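Local structure of beta-galactosidase (Geobacillus stearothermophilus, 4OIF) at residues N408-E412 / I454-V458; F449-P455 / L616-L620; I350-D355 / V630-Q634; R467-L471 / K613-R617; H261-P265 / K302-I306. The protein probably hydrolyses terminal non-reducing beta-D-galactose residues of beta-D-galactosides, as a zinc-containing, homotrimeric enzyme of glycoside hydrolase family 42. All coordinates share one frame. Where two conformers were deposited one is given. Residues are numbered along the deposited sequence.

Contact 1 (N408-E412 / I454-V458); sequences NRPAE and IPVDV
Residues 454-458 run extended, whereas 408-412 form an irregular loop, extended at P410 and A411 (phi/psi -62/142 and -119/148) and turning at E412 (-96/-2) before strand 413-416. The CA atoms of A411 and P455 come closest, 5.0 Å apart. P455 (-60/139) feeds its own segment into strand 456-459. D457 makes backbone hydrogen bonds to V413 and I415, so this is the entrance to a parallel strand pair of the alpha/beta trimerisation domain. A411 points CB across, 3.9 Å from P455 CB, 3.5 Å from P455 O and 3.5 Å from D457 N; alanine's small side chain suits so close an approach. R409 (chi1 37°, chi2 t, chi3 m) curls its guanidinium so that NH2 stands 3.9 Å from P455 CA, while NH1 bonds to A351 and Q631. Water 2 joins R409 O (2.6 Å) and R409 NE (2.9 Å) to D457 OD1 (3.2 Å), water 3 links A411 N to D457 OD2, both at 2.7 Å, and water 4 links E412 N (2.5 Å) to P455 O (2.8 Å). D457 also binds R311 and Y468. With no direct hydrogen bond across it, the interface is water-mediated around one small apolar contact.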
# COMPACT_ATOMS: atom_id res chain seq x y z
N ASN A 408 -14.34 -31.97 -31.17
CA ASN A 408 -13.44 -32.04 -30.03
C ASN A 408 -11.98 -32.03 -30.47
O ASN A 408 -11.68 -31.77 -31.65
CB ASN A 408 -13.74 -33.30 -29.21
CG ASN A 408 -15.14 -33.25 -28.59
OD1 ASN A 408 -15.38 -32.52 -27.62
ND2 ASN A 408 -16.06 -34.03 -29.15
N ARG A 409 -11.07 -32.28 -29.53
CA ARG A 409 -9.64 -32.19 -29.84
C ARG A 409 -8.80 -32.90 -28.80
O ARG A 409 -8.18 -32.27 -27.94
CB ARG A 409 -9.19 -30.74 -29.95
CG ARG A 409 -9.85 -29.77 -28.97
CD ARG A 409 -9.09 -28.47 -28.94
NE ARG A 409 -7.78 -28.66 -28.34
CZ ARG A 409 -6.73 -27.88 -28.55
NH1 ARG A 409 -6.84 -26.84 -29.37
NH2 ARG A 409 -5.58 -28.13 -27.94
N PRO A 410 -8.75 -34.24 -28.90
CA PRO A 410 -8.08 -35.07 -27.90
C PRO A 410 -6.60 -34.75 -27.83
O PRO A 410 -5.96 -34.48 -28.85
CB PRO A 410 -8.33 -36.50 -28.41
CG PRO A 410 -9.49 -36.38 -29.35
CD PRO A 410 -9.30 -35.04 -30.00
N ALA A 411 -6.06 -34.77 -26.62
CA ALA A 411 -4.65 -34.48 -26.42
C ALA A 411 -3.97 -35.69 -25.81
O ALA A 411 -4.59 -36.45 -25.06
CB ALA A 411 -4.48 -33.24 -25.53
N GLU A 412 -2.70 -35.88 -26.13
CA GLU A 412 -1.90 -36.94 -25.52
C GLU A 412 -1.09 -36.43 -24.34
O GLU A 412 -0.37 -37.19 -23.69
CB GLU A 412 -0.95 -37.55 -26.55
CG GLU A 412 -1.66 -38.07 -27.77
CD GLU A 412 -0.69 -38.64 -28.76
OE1 GLU A 412 0.08 -37.85 -29.34
OE2 GLU A 412 -0.70 -39.88 -28.94
N ILE A 454 1.54 -28.69 -29.95
CA ILE A 454 1.13 -29.98 -29.44
C ILE A 454 -0.10 -29.82 -28.55
O ILE A 454 -0.08 -29.05 -27.59
CB ILE A 454 2.27 -30.65 -28.68
CG1 ILE A 454 3.39 -30.96 -29.67
CG2 ILE A 454 1.77 -31.90 -27.99
CD1 ILE A 454 4.43 -31.88 -29.14
N PRO A 455 -1.18 -30.54 -28.88
CA PRO A 455 -2.43 -30.35 -28.13
C PRO A 455 -2.22 -30.69 -26.67
O PRO A 455 -1.50 -31.65 -26.37
CB PRO A 455 -3.41 -31.33 -28.81
CG PRO A 455 -2.80 -31.61 -30.14
CD PRO A 455 -1.32 -31.55 -29.94
N VAL A 456 -2.80 -29.90 -25.78
CA VAL A 456 -2.68 -30.14 -24.35
C VAL A 456 -4.03 -30.00 -23.67
O VAL A 456 -4.78 -29.06 -23.95
CB VAL A 456 -1.66 -29.17 -23.69
CG1 VAL A 456 -1.66 -29.35 -22.17
CG2 VAL A 456 -0.27 -29.42 -24.23
N ASP A 457 -4.36 -30.96 -22.82
CA ASP A 457 -5.46 -30.81 -21.87
C ASP A 457 -4.87 -30.31 -20.56
O ASP A 457 -3.88 -30.86 -20.07
CB ASP A 457 -6.19 -32.14 -21.65
CG ASP A 457 -7.19 -32.46 -22.75
OD1 ASP A 457 -7.27 -31.73 -23.76
OD2 ASP A 457 -7.90 -33.47 -22.59
N VAL A 458 -5.48 -29.29 -19.97
CA VAL A 458 -5.13 -28.93 -18.59
C VAL A 458 -6.22 -29.48 -17.69
O VAL A 458 -7.33 -28.97 -17.67
CB VAL A 458 -4.97 -27.42 -18.40
CG1 VAL A 458 -4.65 -27.10 -16.94
CG2 VAL A 458 -3.87 -26.89 -19.31
O HOH W 1 -3.34 -27.06 -26.61
O HOH W 2 -6.55 -30.67 -26.69
O HOH W 3 -7.93 -35.16 -24.71
O HOH W 4 -1.47 -34.24 -27.53

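Contact 2 (F449-P455 / L616-L620)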
# COMPACT_ATOMS: atom_id res chain seq x y z
N PHE A 449 5.05 -26.97 -25.35
CA PHE A 449 4.02 -27.68 -26.11
C PHE A 449 3.23 -26.69 -26.98
O PHE A 449 2.90 -26.99 -28.13
CB PHE A 449 3.11 -28.46 -25.16
CG PHE A 449 3.84 -29.55 -24.43
CD1 PHE A 449 3.92 -30.83 -24.96
CD2 PHE A 449 4.54 -29.28 -23.26
CE1 PHE A 449 4.63 -31.83 -24.32
CE2 PHE A 449 5.26 -30.27 -22.61
CZ PHE A 449 5.31 -31.54 -23.14
N TRP A 450 2.99 -25.50 -26.45
CA TRP A 450 2.37 -24.44 -27.21
C TRP A 450 3.27 -24.06 -28.38
O TRP A 450 2.80 -23.90 -29.50
CB TRP A 450 2.09 -23.21 -26.32
CG TRP A 450 1.20 -22.17 -26.95
CD1 TRP A 450 -0.17 -22.23 -27.08
CD2 TRP A 450 1.60 -20.93 -27.53
NE1 TRP A 450 -0.63 -21.09 -27.71
CE2 TRP A 450 0.44 -20.28 -27.99
CE3 TRP A 450 2.84 -20.30 -27.70
CZ2 TRP A 450 0.47 -19.03 -28.62
CZ3 TRP A 450 2.88 -19.07 -28.32
CH2 TRP A 450 1.70 -18.44 -28.78
N GLU A 451 4.57 -23.93 -28.11
CA GLU A 451 5.53 -23.54 -29.14
C GLU A 451 5.67 -24.60 -30.24
O GLU A 451 6.13 -24.30 -31.33
CB GLU A 451 6.90 -23.23 -28.49
CG GLU A 451 6.95 -21.91 -27.73
CD GLU A 451 8.30 -21.61 -27.08
OE1 GLU A 451 9.22 -22.43 -27.22
OE2 GLU A 451 8.44 -20.55 -26.41
N ARG A 452 5.24 -25.82 -29.94
CA ARG A 452 5.28 -26.92 -30.89
C ARG A 452 3.90 -27.31 -31.42
O ARG A 452 3.78 -28.26 -32.20
CB ARG A 452 5.93 -28.14 -30.24
CG ARG A 452 7.40 -28.00 -29.98
CD ARG A 452 8.19 -28.28 -31.24
NE ARG A 452 9.61 -28.39 -30.93
CZ ARG A 452 10.54 -27.58 -31.43
NH1 ARG A 452 10.20 -26.61 -32.26
NH2 ARG A 452 11.81 -27.76 -31.09
N ASP A 453 2.87 -26.60 -30.98
CA ASP A 453 1.52 -26.83 -31.48
C ASP A 453 1.06 -28.23 -31.09
O ASP A 453 0.30 -28.88 -31.81
CB ASP A 453 1.48 -26.63 -33.00
CG ASP A 453 2.07 -25.31 -33.41
OD1 ASP A 453 1.79 -24.30 -32.74
OD2 ASP A 453 2.85 -25.27 -34.39
N ILE A 454 1.54 -28.69 -29.95
CA ILE A 454 1.13 -29.98 -29.44
C ILE A 454 -0.10 -29.82 -28.55
O ILE A 454 -0.08 -29.05 -27.59
CB ILE A 454 2.27 -30.65 -28.68
CG1 ILE A 454 3.39 -30.96 -29.67
CG2 ILE A 454 1.77 -31.90 -27.99
CD1 ILE A 454 4.43 -31.88 -29.14
N PRO A 455 -1.18 -30.54 -28.88
CA PRO A 455 -2.43 -30.35 -28.13
C PRO A 455 -2.22 -30.69 -26.67
O PRO A 455 -1.50 -31.65 -26.37
CB PRO A 455 -3.41 -31.33 -28.81
CG PRO A 455 -2.80 -31.61 -30.14
CD PRO A 455 -1.32 -31.55 -29.94
N LEU A 616 5.12 -37.30 -29.71
CA LEU A 616 4.13 -36.26 -29.52
C LEU A 616 4.14 -35.31 -30.70
O LEU A 616 5.16 -34.66 -30.97
CB LEU A 616 4.39 -35.49 -28.22
CG LEU A 616 4.51 -36.37 -26.98
CD1 LEU A 616 4.80 -35.51 -25.76
CD2 LEU A 616 3.26 -37.22 -26.79
N ARG A 617 3.02 -35.22 -31.41
CA ARG A 617 2.94 -34.43 -32.63
C ARG A 617 1.78 -33.45 -32.60
O ARG A 617 0.83 -33.61 -31.84
CB ARG A 617 2.81 -35.35 -33.85
CG ARG A 617 4.13 -35.96 -34.28
CD ARG A 617 4.04 -36.67 -35.61
NE ARG A 617 3.82 -38.11 -35.47
CZ ARG A 617 4.05 -38.99 -36.44
NH1 ARG A 617 4.53 -38.58 -37.62
NH2 ARG A 617 3.83 -40.29 -36.24
N PRO A 618 1.86 -32.40 -33.43
CA PRO A 618 0.67 -31.59 -33.68
C PRO A 618 -0.32 -32.36 -34.53
O PRO A 618 0.03 -33.41 -35.08
CB PRO A 618 1.22 -30.39 -34.45
CG PRO A 618 2.46 -30.90 -35.08
CD PRO A 618 3.05 -31.84 -34.08
N VAL A 619 -1.53 -31.85 -34.66
CA VAL A 619 -2.51 -32.48 -35.52
C VAL A 619 -2.10 -32.28 -36.98
O VAL A 619 -2.13 -33.21 -37.77
CB VAL A 619 -3.91 -31.91 -35.26
CG1 VAL A 619 -4.85 -32.24 -36.40
CG2 VAL A 619 -4.44 -32.42 -33.92
N LEU A 620 -1.71 -31.07 -37.34
CA LEU A 620 -1.09 -30.86 -38.64
C LEU A 620 0.19 -30.08 -38.45
O LEU A 620 0.17 -28.97 -37.91
CB LEU A 620 -2.02 -30.12 -39.60
CG LEU A 620 -1.40 -29.77 -40.96
CD1 LEU A 620 -1.21 -31.02 -41.82
CD2 LEU A 620 -2.25 -28.74 -41.69
O HOH W 5 -2.02 -29.12 -33.16
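L616 comes first, its CB bond directed at the other segment: CB lies 3.7 Å from I454 CD1, and CD1 touches the edge of the F449 ring at CE1, 4.0 Å away. M611 of helix 600-613 adds to this greasy cluster, which suits a branched aliphatic residue. R617 has its CA-to-CB bond directed away and contributes backbone, its O sitting 3.5 Å from P455 CD. The CA atoms of P618 and I454 are 4.6 Å apart; the proline ring offers a compact apolar surface, P618 CB lying 3.2 Å from D453 O and 4.0 Å from D453 CB. V619 follows with CG2 4.2 Å from P455 CG, while water 5 bridges V619 N (3.2 Å) and D453 O (2.7 Å). Opposite, D453 (positive phi) ends helix 438-451 in a Schellman motif: D453 N bonds to W450 O (3.1 Å) and I454 N to F449 O (2.8 Å). D453's carboxylate reaches H624 and V630. The helix lies in the connection between adjacent parallel strands 413-416 and 456-459, a crossover right-handed as is usual in alpha/beta domains.

Contact 3 (I350-D355 / V630-Q634); sequences IAHGSD and VQARQ
A single buried arginine gathers up a helix end. R633 (chi1 m, chi2 t, chi3 p) directs NH1 to I350 O at 3.1 Å and to S354 O at 2.9 Å, and NH2 to D355 OD1 at 2.9 Å in a salt bridge; NH2 also meets T407 O. The guanidinium face covers G353, whose C lies 3.5 Å from R633 NH1. With several donors in one plane, this flat group reaches at once a carbonyl of the last turn, one just past the helix and the D355 carboxylate. Helix 341-351 closes with a Schellman motif: G353 N bonds to I350 O (3.2 Å) and S354 N to M349 O, and G353 takes phi/psi 128/-7, where a CB would clash with the preceding carbonyl. Residues 630-634 are a regular strand, Q631 and R633 pointing toward the helix end, A632 away. The CA atoms of A351 and Q631 are 5.7 Å apart. A351 CB, small enough to admit the strand, packs 3.9 Å from Q631 CB; Q631 CG lies 3.4 Å from H352 NE2, whose ring bonds D308 through ND1. The helix precedes strand 356-359, last of the TIM barrel; strand 628-634 edges the C-terminal antiparallel sheet, whose strand 638-645 lays F642 on I350 and A351.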
# COMPACT_ATOMS: atom_id res chain seq x y z
N ILE A 350 -11.95 -20.09 -30.93
CA ILE A 350 -12.54 -21.25 -31.61
C ILE A 350 -11.54 -22.42 -31.72
O ILE A 350 -11.90 -23.59 -31.62
CB ILE A 350 -13.04 -20.87 -33.03
CG1 ILE A 350 -14.03 -19.70 -32.93
CG2 ILE A 350 -13.68 -22.08 -33.75
CD1 ILE A 350 -15.25 -20.01 -32.09
N ALA A 351 -10.26 -22.10 -31.89
CA ALA A 351 -9.25 -23.11 -32.13
C ALA A 351 -9.00 -24.00 -30.90
O ALA A 351 -8.66 -25.17 -31.03
CB ALA A 351 -7.96 -22.46 -32.58
N HIS A 352 -9.18 -23.43 -29.70
CA HIS A 352 -8.93 -24.18 -28.48
C HIS A 352 -10.21 -24.78 -27.93
O HIS A 352 -10.20 -25.36 -26.85
CB HIS A 352 -8.28 -23.29 -27.42
CG HIS A 352 -6.81 -23.07 -27.63
ND1 HIS A 352 -5.84 -23.81 -26.99
CD2 HIS A 352 -6.14 -22.20 -28.43
CE1 HIS A 352 -4.65 -23.40 -27.37
NE2 HIS A 352 -4.80 -22.42 -28.25
N GLY A 353 -11.31 -24.68 -28.68
CA GLY A 353 -12.50 -25.44 -28.35
C GLY A 353 -13.84 -24.72 -28.21
O GLY A 353 -14.88 -25.38 -28.08
N SER A 354 -13.85 -23.40 -28.25
CA SER A 354 -15.11 -22.67 -28.11
C SER A 354 -16.05 -22.84 -29.30
O SER A 354 -15.62 -22.78 -30.46
CB SER A 354 -14.84 -21.18 -27.88
OG SER A 354 -16.05 -20.46 -27.74
N ASP A 355 -17.34 -23.05 -29.03
CA ASP A 355 -18.37 -23.02 -30.07
C ASP A 355 -19.13 -21.70 -30.07
O ASP A 355 -20.26 -21.62 -30.57
CB ASP A 355 -19.35 -24.19 -29.91
CG ASP A 355 -18.77 -25.50 -30.42
OD1 ASP A 355 -17.78 -25.47 -31.18
OD2 ASP A 355 -19.32 -26.57 -30.06
N VAL A 630 -0.25 -22.83 -34.03
CA VAL A 630 -1.09 -23.69 -34.85
C VAL A 630 -1.88 -24.59 -33.92
O VAL A 630 -1.29 -25.30 -33.11
CB VAL A 630 -0.27 -24.53 -35.86
CG1 VAL A 630 -1.18 -25.46 -36.63
CG2 VAL A 630 0.51 -23.61 -36.82
N GLN A 631 -3.20 -24.54 -34.03
CA GLN A 631 -4.06 -25.32 -33.14
C GLN A 631 -5.20 -25.92 -33.93
O GLN A 631 -5.69 -25.29 -34.84
CB GLN A 631 -4.61 -24.45 -32.01
CG GLN A 631 -3.60 -24.04 -30.95
CD GLN A 631 -3.11 -25.21 -30.14
OE1 GLN A 631 -3.85 -26.17 -29.89
NE2 GLN A 631 -1.85 -25.15 -29.73
N ALA A 632 -5.64 -27.12 -33.56
CA ALA A 632 -6.64 -27.81 -34.37
C ALA A 632 -7.84 -28.39 -33.61
O ALA A 632 -7.78 -28.69 -32.41
CB ALA A 632 -5.97 -28.92 -35.14
N ARG A 633 -8.94 -28.55 -34.33
CA ARG A 633 -10.06 -29.33 -33.85
C ARG A 633 -10.33 -30.45 -34.84
O ARG A 633 -10.08 -30.31 -36.02
CB ARG A 633 -11.29 -28.45 -33.64
CG ARG A 633 -11.07 -27.48 -32.50
CD ARG A 633 -12.21 -26.55 -32.31
NE ARG A 633 -13.40 -27.24 -31.84
CZ ARG A 633 -14.51 -26.61 -31.50
NH1 ARG A 633 -14.54 -25.28 -31.57
NH2 ARG A 633 -15.57 -27.29 -31.08
N GLN A 634 -10.81 -31.58 -34.35
CA GLN A 634 -10.88 -32.76 -35.19
C GLN A 634 -12.30 -33.27 -35.32
O GLN A 634 -12.98 -33.52 -34.33
CB GLN A 634 -9.97 -33.85 -34.63
CG GLN A 634 -8.59 -33.34 -34.29
CD GLN A 634 -7.56 -34.44 -34.15
OE1 GLN A 634 -7.29 -34.92 -33.05
NE2 GLN A 634 -6.97 -34.85 -35.26

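Contact 4 (R467-L471 / K613-R617); sequences RYKLL and KLDLR
Y468 enters extended (phi/psi -115/151) and turns its hydroxyl to D457, clear of the other segment. K469 then kinks the backbone (-82/-38) and brings its CA to 7.2 Å from the CA of L614, the closest approach of the two traces. Its side chain, chi1 m and otherwise fully trans, spans the gap and donates from NZ to L614 O at 2.8 Å. That carbonyl belongs to the end of helix 600-613, whose Schellman motif carries D615 into positive phi (56/56); a carbonyl near the negative end of the helix dipole suits a lysine ammonium. The same NZ forms a salt bridge with E412, and the aliphatic part is not wasted, CD lying 3.9 Å from L616 CD2. With L470 (-130/119) begins strand 470-473, which lies between strands 413-416 and 496-500 in the parallel part of the trimerisation domain's alpha/beta sheet; helix 600-613 and the loop following it pack here against that layer. L470, chi1 t and chi2 p, meets two leucines that share the m, t rotamer: CB is 3.9 Å from L614 CD1, and CD2 is 3.9 Å from L616 CD1. L471, extended at -116/122, continues the strand beyond reach of residues 613-617, with backbone bonds to T496.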
# COMPACT_ATOMS: atom_id res chain seq x y z
N ARG A 467 -5.65 -41.78 -19.92
CA ARG A 467 -5.89 -41.42 -21.31
C ARG A 467 -4.74 -40.64 -21.93
O ARG A 467 -4.74 -40.34 -23.12
CB ARG A 467 -7.19 -40.62 -21.42
CG ARG A 467 -8.35 -41.25 -20.66
CD ARG A 467 -9.66 -41.08 -21.42
NE ARG A 467 -9.66 -41.81 -22.69
CZ ARG A 467 -10.65 -41.75 -23.58
NH1 ARG A 467 -11.72 -40.99 -23.35
NH2 ARG A 467 -10.57 -42.45 -24.71
N TYR A 468 -3.73 -40.31 -21.12
CA TYR A 468 -2.61 -39.50 -21.60
C TYR A 468 -1.29 -40.27 -21.59
O TYR A 468 -1.10 -41.18 -20.78
CB TYR A 468 -2.48 -38.22 -20.76
CG TYR A 468 -3.77 -37.44 -20.71
CD1 TYR A 468 -4.11 -36.56 -21.72
CD2 TYR A 468 -4.66 -37.62 -19.67
CE1 TYR A 468 -5.29 -35.87 -21.69
CE2 TYR A 468 -5.85 -36.93 -19.63
CZ TYR A 468 -6.16 -36.06 -20.64
OH TYR A 468 -7.36 -35.38 -20.59
N LYS A 469 -0.39 -39.89 -22.49
CA LYS A 469 0.95 -40.46 -22.53
C LYS A 469 1.85 -39.77 -21.53
O LYS A 469 2.70 -40.38 -20.90
CB LYS A 469 1.58 -40.32 -23.92
CG LYS A 469 0.95 -41.10 -25.06
CD LYS A 469 1.79 -40.85 -26.31
CE LYS A 469 1.41 -41.74 -27.47
NZ LYS A 469 2.10 -41.23 -28.70
N LEU A 470 1.64 -38.47 -21.42
CA LEU A 470 2.49 -37.61 -20.64
C LEU A 470 1.62 -36.77 -19.72
O LEU A 470 0.74 -36.04 -20.19
CB LEU A 470 3.32 -36.72 -21.55
CG LEU A 470 4.18 -35.66 -20.86
CD1 LEU A 470 5.16 -36.27 -19.86
CD2 LEU A 470 4.92 -34.82 -21.88
N LEU A 471 1.84 -36.93 -18.42
CA LEU A 471 1.16 -36.16 -17.39
C LEU A 471 2.17 -35.30 -16.62
O LEU A 471 3.14 -35.80 -16.04
CB LEU A 471 0.41 -37.08 -16.43
CG LEU A 471 -0.29 -36.33 -15.29
CD1 LEU A 471 -1.25 -35.30 -15.84
CD2 LEU A 471 -1.02 -37.29 -14.37
N LYS A 613 10.62 -39.01 -27.62
CA LYS A 613 10.47 -40.29 -26.94
C LYS A 613 9.05 -40.86 -27.05
O LYS A 613 8.87 -42.04 -27.30
CB LYS A 613 10.86 -40.15 -25.47
CG LYS A 613 11.16 -41.45 -24.76
CD LYS A 613 11.70 -41.18 -23.35
CE LYS A 613 12.39 -42.41 -22.77
NZ LYS A 613 11.50 -43.60 -22.82
N LEU A 614 8.05 -40.00 -26.89
CA LEU A 614 6.67 -40.44 -26.86
C LEU A 614 5.92 -40.20 -28.16
O LEU A 614 4.71 -40.44 -28.24
CB LEU A 614 5.92 -39.75 -25.73
CG LEU A 614 6.49 -39.99 -24.35
CD1 LEU A 614 5.63 -39.29 -23.33
CD2 LEU A 614 6.54 -41.48 -24.11
N ASP A 615 6.64 -39.72 -29.18
CA ASP A 615 6.01 -39.43 -30.46
C ASP A 615 4.84 -38.46 -30.30
O ASP A 615 3.71 -38.76 -30.68
CB ASP A 615 5.55 -40.73 -31.14
CG ASP A 615 5.06 -40.51 -32.56
OD1 ASP A 615 5.61 -39.63 -33.26
OD2 ASP A 615 4.11 -41.20 -32.98
N LEU A 616 5.12 -37.30 -29.71
CA LEU A 616 4.13 -36.26 -29.52
C LEU A 616 4.14 -35.31 -30.70
O LEU A 616 5.16 -34.66 -30.97
CB LEU A 616 4.39 -35.49 -28.22
CG LEU A 616 4.51 -36.37 -26.98
CD1 LEU A 616 4.80 -35.51 -25.76
CD2 LEU A 616 3.26 -37.22 -26.79
N ARG A 617 3.02 -35.22 -31.41
CA ARG A 617 2.94 -34.43 -32.63
C ARG A 617 1.78 -33.45 -32.60
O ARG A 617 0.83 -33.61 -31.84
CB ARG A 617 2.81 -35.35 -33.85
CG ARG A 617 4.13 -35.96 -34.28
CD ARG A 617 4.04 -36.67 -35.61
NE ARG A 617 3.82 -38.11 -35.47
CZ ARG A 617 4.05 -38.99 -36.44
NH1 ARG A 617 4.53 -38.58 -37.62
NH2 ARG A 617 3.83 -40.29 -36.24

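Contact 5 (H261-P265 / K302-I306); sequences HDLIP and KVGFI
K302 NZ donates to D262 OD1 at 2.8 Å, a salt bridge for which lysine's long chain, chi1 m and the other torsions trans, is what spans from the helix to the loop. Each charge has further partners: NZ also pairs with E294, while D262 OD2 meets R437 and Q440, the latter on helix 438-451. Two waters extend this polar side. Water 6 donates to H261 O at 2.6 Å and accepts weakly from K302 NZ; water 7 donates to L263 O (2.7 Å) and to K302 O (2.9 Å), the carbonyl that also accepts I306 N at 3.0 Å in the helix. Residues 302-306 are one regular turn of helix 296-312. Opposite them L263 adopts phi/psi 53/52 and, with I264, faces D259 as a G1 beta bulge, where strand 264-265 folds back antiparallel on barrel strand 252-259. CA distances are 6.6 Å for L263 to K302 and 6.9 Å for P265 to I306. L263 (chi1 m, chi2 t) drives CD1 to 3.5 Å from V303 CG2, and its O approaches I306 CG1 at 3.1 Å. I306, m in both chi angles, sets CD1 3.9 Å from P265 CD; branched V303 and I306 thus fill the space beside L263 and the proline ring. The L263 side chain is about 7 Å from that of W330, a predicted substrate-binding residue. The chemistry divides: charges at the D262 end, close-fitting aliphatic surfaces where hairpin meets helix.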
# COMPACT_ATOMS: atom_id res chain seq x y z
N HIS A 261 -4.43 -10.00 -14.44
CA HIS A 261 -3.03 -9.83 -14.87
C HIS A 261 -2.47 -11.05 -15.61
O HIS A 261 -2.23 -10.99 -16.82
CB HIS A 261 -2.13 -9.47 -13.66
CG HIS A 261 -0.68 -9.34 -14.00
ND1 HIS A 261 -0.23 -8.87 -15.21
CD2 HIS A 261 0.43 -9.62 -13.27
CE1 HIS A 261 1.10 -8.88 -15.22
NE2 HIS A 261 1.52 -9.33 -14.06
N ASP A 262 -2.27 -12.15 -14.90
CA ASP A 262 -1.60 -13.29 -15.50
C ASP A 262 -2.60 -14.29 -16.04
O ASP A 262 -2.23 -15.37 -16.49
CB ASP A 262 -0.66 -13.97 -14.50
CG ASP A 262 0.72 -13.34 -14.49
OD1 ASP A 262 1.21 -12.98 -15.59
OD2 ASP A 262 1.31 -13.20 -13.40
N LEU A 263 -3.88 -13.91 -16.00
CA LEU A 263 -4.92 -14.77 -16.52
C LEU A 263 -4.83 -16.16 -15.90
O LEU A 263 -4.76 -17.16 -16.61
CB LEU A 263 -4.84 -14.87 -18.05
CG LEU A 263 -5.42 -13.72 -18.86
CD1 LEU A 263 -5.38 -14.05 -20.33
CD2 LEU A 263 -6.85 -13.41 -18.42
N ILE A 264 -4.78 -16.21 -14.58
CA ILE A 264 -4.71 -17.48 -13.87
C ILE A 264 -6.12 -17.96 -13.61
O ILE A 264 -7.08 -17.20 -13.76
CB ILE A 264 -3.92 -17.34 -12.56
CG1 ILE A 264 -4.72 -16.53 -11.54
CG2 ILE A 264 -2.56 -16.69 -12.84
CD1 ILE A 264 -3.99 -16.26 -10.27
N PRO A 265 -6.28 -19.24 -13.27
CA PRO A 265 -7.65 -19.66 -12.99
C PRO A 265 -8.26 -18.84 -11.88
O PRO A 265 -7.54 -18.44 -10.95
CB PRO A 265 -7.50 -21.12 -12.58
CG PRO A 265 -6.24 -21.56 -13.24
CD PRO A 265 -5.34 -20.37 -13.34
N LYS A 302 -0.84 -17.66 -22.61
CA LYS A 302 -1.61 -17.69 -21.36
C LYS A 302 -3.11 -17.94 -21.59
O LYS A 302 -3.77 -18.74 -20.88
CB LYS A 302 -1.43 -16.38 -20.58
CG LYS A 302 -0.09 -16.22 -19.90
CD LYS A 302 -0.06 -14.91 -19.14
CE LYS A 302 1.35 -14.41 -18.94
NZ LYS A 302 1.37 -13.05 -18.34
N VAL A 303 -3.63 -17.26 -22.61
CA VAL A 303 -5.03 -17.41 -22.97
C VAL A 303 -5.33 -18.85 -23.38
O VAL A 303 -6.31 -19.45 -22.95
CB VAL A 303 -5.43 -16.45 -24.11
CG1 VAL A 303 -6.89 -16.63 -24.48
CG2 VAL A 303 -5.16 -15.01 -23.70
N GLY A 304 -4.44 -19.40 -24.20
CA GLY A 304 -4.58 -20.77 -24.67
C GLY A 304 -4.55 -21.75 -23.51
O GLY A 304 -5.29 -22.73 -23.51
N PHE A 305 -3.71 -21.47 -22.52
CA PHE A 305 -3.65 -22.29 -21.32
C PHE A 305 -5.02 -22.31 -20.64
O PHE A 305 -5.57 -23.39 -20.35
CB PHE A 305 -2.58 -21.80 -20.36
CG PHE A 305 -2.49 -22.59 -19.08
CD1 PHE A 305 -1.68 -23.72 -19.01
CD2 PHE A 305 -3.18 -22.18 -17.93
CE1 PHE A 305 -1.58 -24.45 -17.82
CE2 PHE A 305 -3.08 -22.90 -16.74
CZ PHE A 305 -2.27 -24.04 -16.69
N ILE A 306 -5.57 -21.12 -20.38
CA ILE A 306 -6.89 -21.12 -19.73
C ILE A 306 -7.97 -21.81 -20.58
O ILE A 306 -8.82 -22.55 -20.06
CB ILE A 306 -7.38 -19.71 -19.39
CG1 ILE A 306 -6.48 -19.11 -18.32
CG2 ILE A 306 -8.80 -19.76 -18.81
CD1 ILE A 306 -6.66 -19.77 -16.96
O HOH W 6 -0.70 -10.33 -18.86
O HOH W 7 -3.00 -18.63 -18.04

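Overall arrangement
Contact 5 is the first closed from the N terminus, a short loop within the TIM barrel joining the hairpin at 261-265 to helix 296-312. It is finished before contact 3 opens at 350-355; that contact makes the longest closure, tying the end of helix 341-351, just before the last barrel strand, to the C-terminal sheet at 630-634. The other three fall within its span. Contact 1 opens at 408-412, and contact 2 begins on the stretch where it ends, sharing I454 and P455. Contact 4, opening at 467-471, lies inside contact 2 and ends on the same stretch, sharing L616 and R617. R409 of contact 1 reaches contact 3, and F305 of contact 5 touches V458, so barrel, trimerisation domain and C-terminal sheet meet here.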